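Local coordinates for protein toluene, o-xylene monooxygenase oxygenase subunit (Pseudomonas stutzeri, PDB 2INC) that forms part of the oxygenase component of a monooxygenase that probably hydroxylates toluene, o-xylene and related aromatic compounds using molecular oxygen, at residues S88-Q91 against G92-Q96; T162-R165 against T166-A170; W50-K53 against Y54-S58. One frame throughout, in Å; residues are numbered along the deposited sequence.

Interaction 1 of 3, residues S88-Q91 against G92-Q96; sequences SYVQ and GLFDQ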
loop_
_atom_site.group_PDB
_atom_site.type_symbol
_atom_site.label_atom_id
_atom_site.label_comp_id
_atom_site.label_asym_id
_atom_site.label_seq_id
_atom_site.Cartn_x
_atom_site.Cartn_y
_atom_site.Cartn_z
ATOM N N SER B 88 -14.479 8.980 9.708
ATOM C CA SER B 88 -15.269 7.726 9.742
ATOM C C SER B 88 -16.225 7.841 10.909
ATOM O O SER B 88 -17.339 7.366 10.846
ATOM C CB SER B 88 -14.365 6.517 9.966
ATOM O OG SER B 88 -13.558 6.295 8.818
ATOM N N TYR B 89 -15.763 8.442 12.003
ATOM C CA TYR B 89 -16.629 8.653 13.141
ATOM C C TYR B 89 -17.779 9.647 12.858
ATOM O O TYR B 89 -18.956 9.335 13.063
ATOM C CB TYR B 89 -15.797 9.069 14.348
ATOM C CG TYR B 89 -16.601 9.573 15.516
ATOM C CD1 TYR B 89 -17.481 8.727 16.217
ATOM C CD2 TYR B 89 -16.475 10.873 15.949
ATOM C CE1 TYR B 89 -18.236 9.202 17.277
ATOM C CE2 TYR B 89 -17.240 11.358 16.994
ATOM C CZ TYR B 89 -18.110 10.499 17.664
ATOM O OH TYR B 89 -18.835 10.935 18.741
ATOM N N VAL B 90 -17.456 10.836 12.404
ATOM C CA VAL B 90 -18.493 11.826 12.124
ATOM C C VAL B 90 -19.436 11.363 11.045
ATOM O O VAL B 90 -20.656 11.505 11.182
ATOM C CB VAL B 90 -17.858 13.209 11.767
ATOM C CG1 VAL B 90 -18.930 14.163 11.243
ATOM C CG2 VAL B 90 -17.201 13.752 12.984
ATOM N N GLN B 91 -18.913 10.769 9.989
ATOM C CA GLN B 91 -19.790 10.351 8.911
ATOM C C GLN B 91 -20.661 9.164 9.372
ATOM O O GLN B 91 -21.817 9.082 8.990
ATOM C CB GLN B 91 -19.055 10.137 7.563
ATOM C CG GLN B 91 -18.053 11.326 7.189
ATOM C CD GLN B 91 -18.701 12.698 6.746
ATOM O OE1 GLN B 91 -19.613 12.739 5.912
ATOM N NE2 GLN B 91 -18.205 13.813 7.308
ATOM N N GLY B 92 -20.147 8.325 10.275
ATOM C CA GLY B 92 -20.986 7.329 10.861
ATOM C C GLY B 92 -22.129 7.940 11.643
ATOM O O GLY B 92 -23.264 7.477 11.513
ATOM N N LEU B 93 -21.831 8.932 12.499
ATOM C CA LEU B 93 -22.873 9.655 13.246
ATOM C C LEU B 93 -23.912 10.193 12.335
ATOM O O LEU B 93 -25.098 10.012 12.588
ATOM C CB LEU B 93 -22.345 10.853 14.011
ATOM C CG LEU B 93 -21.692 10.479 15.333
ATOM C CD1 LEU B 93 -21.048 11.721 16.019
ATOM C CD2 LEU B 93 -22.749 9.783 16.233
ATOM N N PHE B 94 -23.488 10.888 11.291
ATOM C CA PHE B 94 -24.457 11.431 10.329
ATOM C C PHE B 94 -25.314 10.306 9.753
ATOM O O PHE B 94 -26.534 10.446 9.604
ATOM C CB PHE B 94 -23.744 12.136 9.188
ATOM C CG PHE B 94 -23.073 13.460 9.585
ATOM C CD1 PHE B 94 -22.331 14.167 8.634
ATOM C CD2 PHE B 94 -23.181 13.972 10.877
ATOM C CE1 PHE B 94 -21.722 15.348 8.943
ATOM C CE2 PHE B 94 -22.541 15.195 11.217
ATOM C CZ PHE B 94 -21.839 15.879 10.227
ATOM N N ASP B 95 -24.665 9.198 9.379
ATOM C CA ASP B 95 -25.384 8.134 8.675
ATOM C C ASP B 95 -26.342 7.490 9.648
ATOM O O ASP B 95 -27.484 7.287 9.353
ATOM C CB ASP B 95 -24.378 7.126 8.151
ATOM C CG ASP B 95 -24.986 5.977 7.370
ATOM O OD1 ASP B 95 -26.037 6.138 6.693
ATOM O OD2 ASP B 95 -24.285 4.924 7.317
ATOM N N GLN B 96 -25.855 7.138 10.831
ATOM C CA GLN B 96 -26.658 6.333 11.737
ATOM C C GLN B 96 -27.765 7.144 12.446
ATOM O O GLN B 96 -28.858 6.624 12.704
ATOM C CB GLN B 96 -25.685 5.504 12.627
ATOM C CG GLN B 96 -24.981 4.508 11.618
ATOM C CD GLN B 96 -24.298 3.320 12.232
ATOM O OE1 GLN B 96 -24.852 2.684 13.102
ATOM N NE2 GLN B 96 -23.076 2.969 11.712
#
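In the long helix 76-99, two residue pairs spaced four apart, Val90 with Phe94 and Tyr89 with Leu93, pack along one turn. Val90 and Phe94 lie side by side and point the same way. The methyl CG1 of Val90 sits over one face of the Phe94 ring. It is 3.8 Å from the ring centroid and 22° off the ring normal, a CH-pi contact. It leans toward the far rim, where CG1 comes within 3.5 Å of Phe94 CZ. In Val90 this branch is the one anti to the backbone N (chi1 170°), which sends it forward along the helix over the ring. The carbonyl O of Val90 lies over the same face, 3.5 Å from Phe94 CG, and also accepts the hydrogen bond from Phe94 N at 2.9 Å. The Tyr164 ring of helix 142-172 lies on the other side of the Phe94 plane, offset and nearly parallel to it. An alanine at Phe94 would leave Val90 CG1 without its ring face and would probably open a gap between Val90 and Tyr164.

Tyr89 and Leu93 meet differently. Leu93 CG is over a face of the Tyr89 ring. Its methyl CD1 reaches the phenol end, 3.6 Å from Tyr89 CZ. Leu245 of helix 241-268 touches both residues. Leu93 also packs on Tyr89 of the second subunit, another copy of this protein.

Beneath the side chains runs the regular i to i+4 ladder. Leu93 N bonds to Tyr89 O at 3.0 Å, and Asp95 N to Gln91 O at 2.9 Å. Apolar i, i+4 pairs of this kind face neighbouring helices in a helical bundle, here one of the ferritin clan, to which this hydroxylase family belongs.

Interaction 2 of 3, residues T162-R165 against T166-A170; sequences TAYR and TRELA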
loop_
_atom_site.group_PDB
_atom_site.type_symbol
_atom_site.label_atom_id
_atom_site.label_comp_id
_atom_site.label_asym_id
_atom_site.label_seq_id
_atom_site.Cartn_x
_atom_site.Cartn_y
_atom_site.Cartn_z
ATOM N N THR B 162 -20.832 21.594 8.442
ATOM C CA THR B 162 -21.918 22.553 8.590
ATOM C C THR B 162 -22.736 22.619 7.283
ATOM O O THR B 162 -23.946 22.599 7.313
ATOM C CB THR B 162 -21.352 23.991 8.905
ATOM O OG1 THR B 162 -20.451 23.889 10.008
ATOM C CG2 THR B 162 -22.487 24.904 9.311
ATOM N N ALA B 163 -22.063 22.658 6.149
ATOM C CA ALA B 163 -22.750 22.606 4.824
ATOM C C ALA B 163 -23.645 21.343 4.696
ATOM O O ALA B 163 -24.806 21.418 4.276
ATOM C CB ALA B 163 -21.747 22.643 3.707
ATOM N N TYR B 164 -23.109 20.184 5.077
ATOM C CA TYR B 164 -23.837 18.925 4.974
ATOM C C TYR B 164 -25.092 18.923 5.850
ATOM O O TYR B 164 -26.240 18.649 5.388
ATOM C CB TYR B 164 -22.873 17.776 5.442
ATOM C CG TYR B 164 -23.536 16.409 5.285
ATOM C CD1 TYR B 164 -23.332 15.677 4.140
ATOM C CD2 TYR B 164 -24.352 15.863 6.305
ATOM C CE1 TYR B 164 -23.911 14.439 3.944
ATOM C CE2 TYR B 164 -24.963 14.591 6.129
ATOM C CZ TYR B 164 -24.716 13.899 4.920
ATOM O OH TYR B 164 -25.288 12.654 4.648
ATOM N N ARG B 165 -24.897 19.263 7.105
ATOM C CA ARG B 165 -26.020 19.308 8.041
ATOM C C ARG B 165 -27.054 20.339 7.676
ATOM O O ARG B 165 -28.227 20.112 7.907
ATOM C CB ARG B 165 -25.568 19.585 9.440
ATOM C CG ARG B 165 -24.755 18.398 9.983
ATOM C CD ARG B 165 -25.733 17.240 10.297
ATOM N NE ARG B 165 -26.661 17.657 11.369
ATOM C CZ ARG B 165 -27.955 17.305 11.439
ATOM N NH1 ARG B 165 -28.700 17.719 12.470
ATOM N NH2 ARG B 165 -28.500 16.530 10.479
ATOM N N THR B 166 -26.609 21.454 7.099
ATOM C CA THR B 166 -27.556 22.476 6.651
ATOM C C THR B 166 -28.495 21.903 5.613
ATOM O O THR B 166 -29.704 22.154 5.667
ATOM C CB THR B 166 -26.796 23.697 6.096
ATOM O OG1 THR B 166 -26.039 24.260 7.168
ATOM C CG2 THR B 166 -27.799 24.784 5.564
ATOM N N ARG B 167 -27.963 21.175 4.637
ATOM C CA ARG B 167 -28.821 20.461 3.668
ATOM C C ARG B 167 -29.756 19.456 4.313
ATOM O O ARG B 167 -30.927 19.357 3.959
ATOM C CB ARG B 167 -28.000 19.664 2.683
ATOM C CG ARG B 167 -27.624 20.349 1.493
ATOM C CD ARG B 167 -28.650 20.086 0.330
ATOM N NE ARG B 167 -29.769 20.927 0.550
ATOM C CZ ARG B 167 -29.894 22.215 0.244
ATOM N NH1 ARG B 167 -31.008 22.771 0.637
ATOM N NH2 ARG B 167 -29.003 22.937 -0.435
ATOM N N GLU B 168 -29.247 18.664 5.229
ATOM C CA GLU B 168 -30.090 17.669 5.915
ATOM C C GLU B 168 -31.212 18.317 6.697
ATOM O O GLU B 168 -32.378 17.859 6.660
ATOM C CB GLU B 168 -29.248 16.823 6.872
ATOM C CG GLU B 168 -28.385 15.837 6.196
ATOM C CD GLU B 168 -28.165 14.637 7.085
ATOM O OE1 GLU B 168 -28.497 13.496 6.658
ATOM O OE2 GLU B 168 -27.694 14.833 8.240
ATOM N N LEU B 169 -30.887 19.415 7.375
ATOM C CA LEU B 169 -31.920 20.257 8.018
ATOM C C LEU B 169 -32.943 20.851 7.063
ATOM O O LEU B 169 -34.154 20.766 7.340
ATOM C CB LEU B 169 -31.276 21.330 8.912
ATOM C CG LEU B 169 -30.571 20.757 10.168
ATOM C CD1 LEU B 169 -29.654 21.836 10.741
ATOM C CD2 LEU B 169 -31.589 20.282 11.236
ATOM N N ALA B 170 -32.501 21.423 5.939
ATOM C CA ALA B 170 -33.401 21.948 4.940
ATOM C C ALA B 170 -34.305 20.855 4.389
ATOM O O ALA B 170 -35.442 21.145 3.984
ATOM C CB ALA B 170 -32.636 22.530 3.821
HETATM O O HOH W 1 -26.609 11.582 6.791
#
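Tyr164 and Glu168 leave their backbones differently. Tyr164 holds CG opposite its N (chi1 -177°), leaning toward the next turn. Glu168 turns CG away from its own carbonyl carbon (chi1 -74°) and runs on extended. Its carboxylate therefore ends beside the ring, with Glu168 CD 3.3 Å from Tyr164 CE2 in an oblique approach. Farther out, a water lies 2.7 Å from Tyr164 OH, in the plane of the ring, and 2.7 Å from Glu168 OE1. Tyr164 OH is also hydrogen-bonded to the backbone of a chain of another protein.

Arg165 bends at both chi2 and chi3, which folds its guanidinium back toward the following turn. There NH2 forms a salt bridge with Glu168 OE2 at 2.9 Å. The carboxylate carbon is at the guanidinium edge. The two planes stand 82° apart, and Glu168 OE2 is met from above its carboxylate plane. Leu169 CG lies over one guanidinium face. Arg165 NH2 has a second acidic partner in Asp103, so two acids probably help to balance this buried charge.

This is an i to i+3 ion pair on helix 142-172, in a chain of the ferritin clan whose fold is built from long helices. One turn back, Thr162 O accepts two bonds from one residue. Thr166 OG1 donates to it at 2.7 Å and Thr166 N at 2.9 Å, from opposite faces of the carbonyl plane, so the buried Thr166 hydroxyl finds its acceptor within its own helix.

Interaction 3 of 3, residues W50-K53 against Y54-S58; sequences WYKK and YCFDS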
loop_
_atom_site.group_PDB
_atom_site.type_symbol
_atom_site.label_atom_id
_atom_site.label_comp_id
_atom_site.label_asym_id
_atom_site.label_seq_id
_atom_site.Cartn_x
_atom_site.Cartn_y
_atom_site.Cartn_z
ATOM N N TRP B 50 5.563 43.410 0.414
ATOM C CA TRP B 50 4.589 42.761 1.312
ATOM C C TRP B 50 5.372 41.893 2.270
ATOM O O TRP B 50 5.163 42.003 3.470
ATOM C CB TRP B 50 3.622 41.920 0.537
ATOM C CG TRP B 50 2.548 41.400 1.418
ATOM C CD1 TRP B 50 2.664 40.400 2.361
ATOM C CD2 TRP B 50 1.196 41.857 1.477
ATOM N NE1 TRP B 50 1.447 40.181 2.962
ATOM C CE2 TRP B 50 0.544 41.096 2.480
ATOM C CE3 TRP B 50 0.480 42.856 0.800
ATOM C CZ2 TRP B 50 -0.786 41.283 2.814
ATOM C CZ3 TRP B 50 -0.861 43.061 1.144
ATOM C CH2 TRP B 50 -1.490 42.245 2.122
ATOM N N TYR B 51 6.270 41.043 1.777
ATOM C CA TYR B 51 6.994 40.132 2.687
ATOM C C TYR B 51 8.015 40.802 3.597
ATOM O O TYR B 51 8.264 40.343 4.768
ATOM C CB TYR B 51 7.685 38.984 1.943
ATOM C CG TYR B 51 6.738 37.831 1.647
ATOM C CD1 TYR B 51 5.722 37.994 0.706
ATOM C CD2 TYR B 51 6.768 36.649 2.372
ATOM C CE1 TYR B 51 4.787 36.941 0.435
ATOM C CE2 TYR B 51 5.836 35.586 2.073
ATOM C CZ TYR B 51 4.861 35.768 1.109
ATOM O OH TYR B 51 3.925 34.768 0.801
ATOM N N LYS B 52 8.676 41.839 3.091
ATOM C CA LYS B 52 9.578 42.590 3.983
ATOM C C LYS B 52 8.815 43.286 5.082
ATOM O O LYS B 52 9.246 43.288 6.221
ATOM C CB LYS B 52 10.409 43.592 3.194
ATOM C CG LYS B 52 11.317 42.855 2.183
ATOM C CD LYS B 52 12.326 43.835 1.569
ATOM C CE LYS B 52 11.610 44.840 0.712
ATOM N NZ LYS B 52 12.639 45.628 -0.038
ATOM N N LYS B 53 7.663 43.858 4.754
ATOM C CA LYS B 53 6.918 44.573 5.782
ATOM C C LYS B 53 6.236 43.621 6.786
ATOM O O LYS B 53 6.302 43.889 7.987
ATOM C CB LYS B 53 5.921 45.542 5.149
ATOM C CG LYS B 53 5.035 46.266 6.142
ATOM C CD LYS B 53 4.343 47.435 5.450
ATOM C CE LYS B 53 3.332 48.151 6.373
ATOM N NZ LYS B 53 4.032 48.897 7.467
ATOM N N TYR B 54 5.636 42.507 6.315
ATOM C CA TYR B 54 4.713 41.738 7.127
ATOM C C TYR B 54 5.335 40.444 7.628
ATOM O O TYR B 54 4.826 39.866 8.578
ATOM C CB TYR B 54 3.386 41.499 6.381
ATOM C CG TYR B 54 2.635 42.791 6.061
ATOM C CD1 TYR B 54 2.355 43.730 7.047
ATOM C CD2 TYR B 54 2.199 43.063 4.788
ATOM C CE1 TYR B 54 1.669 44.899 6.773
ATOM C CE2 TYR B 54 1.486 44.235 4.505
ATOM C CZ TYR B 54 1.234 45.129 5.515
ATOM O OH TYR B 54 0.533 46.276 5.243
ATOM N N CYS B 55 6.428 39.970 7.006
ATOM C CA CYS B 55 7.125 38.836 7.591
ATOM C C CYS B 55 8.365 39.427 8.314
ATOM O O CYS B 55 8.407 39.430 9.524
ATOM C CB CYS B 55 7.463 37.755 6.527
ATOM S SG CYS B 55 8.398 36.354 7.247
ATOM N N PHE B 56 9.324 39.984 7.559
ATOM C CA PHE B 56 10.640 40.355 8.104
ATOM C C PHE B 56 10.589 41.435 9.174
ATOM O O PHE B 56 11.287 41.309 10.189
ATOM C CB PHE B 56 11.667 40.693 6.999
ATOM C CG PHE B 56 11.910 39.545 6.072
ATOM C CD1 PHE B 56 12.280 38.314 6.586
ATOM C CD2 PHE B 56 11.722 39.663 4.707
ATOM C CE1 PHE B 56 12.478 37.207 5.750
ATOM C CE2 PHE B 56 11.902 38.545 3.837
ATOM C CZ PHE B 56 12.308 37.326 4.360
ATOM N N ASP B 57 9.732 42.431 8.993
ATOM C CA ASP B 57 9.690 43.555 9.957
ATOM C C ASP B 57 8.749 43.392 11.145
ATOM O O ASP B 57 8.510 44.373 11.892
ATOM C CB ASP B 57 9.363 44.832 9.250
ATOM C CG ASP B 57 10.479 45.281 8.346
ATOM O OD1 ASP B 57 11.615 44.710 8.427
ATOM O OD2 ASP B 57 10.207 46.177 7.523
ATOM N N SER B 58 8.216 42.185 11.344
ATOM C CA SER B 58 7.278 41.972 12.436
ATOM C C SER B 58 8.021 42.240 13.742
ATOM O O SER B 58 9.177 41.836 13.881
ATOM C CB SER B 58 6.746 40.543 12.442
ATOM O OG SER B 58 5.846 40.353 13.518
#
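The Tyr54 ring carries Lys53 on one face and turns an edge toward the indole of Trp50. Lys53 CG lies over that face, 3.9 Å from the centroid, a CH-pi contact. The lysine chain runs on over the same face toward the phenol end, bringing Lys53 CE 3.6 Å from Tyr54 OH. Toward Trp50 the pair is T-shaped. Tyr54 CD2 points at the indole face, 3.5 Å from Trp50 CE2, with the ring planes at 67°. Trp50 CG is anti to its backbone N (chi1 -173°), which carries the indole along the helix to Tyr54.

The backbone widens here. Tyr54 N still bonds to Trp50 O at 2.9 Å. Tyr51 O, however, accepts from both Cys55 N, the usual four residues on, and Phe56 N, five on, the latter at 3.0 Å. Asp57 N to Lys52 O, at 2.9 Å, repeats the five-residue step. This is a pi-type turn at the C-terminal end of helix 46-56, and Asp57 is the first residue to leave helical angles.

Trp50 NE1 is hydrogen-bonded to Tyr134 OH of helix 121-138, and Ile138 packs on Trp50, Tyr51 and Tyr54. Trp206, just before helix 208-237, meets the rings of both Trp50 and Tyr54.

How the interactions relate
Interactions 1 and 2 belong to two long helices that pack against each other, 76-99 and 142-172. Their centres are 14 Å apart, and they touch where Phe94 meets Tyr164 and Arg165. Interaction 2 is the more buried. Its chemistry is mostly polar, with charges and hydroxyls paired inside the helix or with close neighbours. Interaction 1 is mostly apolar and reaches the interface with the second subunit. Interaction 3 shares neither helix. It lies on the opposite side of the chain's centre, with centres more than 40 Å from the other two. Aromatic rings and exposed lysine and aspartate residues mark this short helix end, where the backbone ladder widens instead of staying regular.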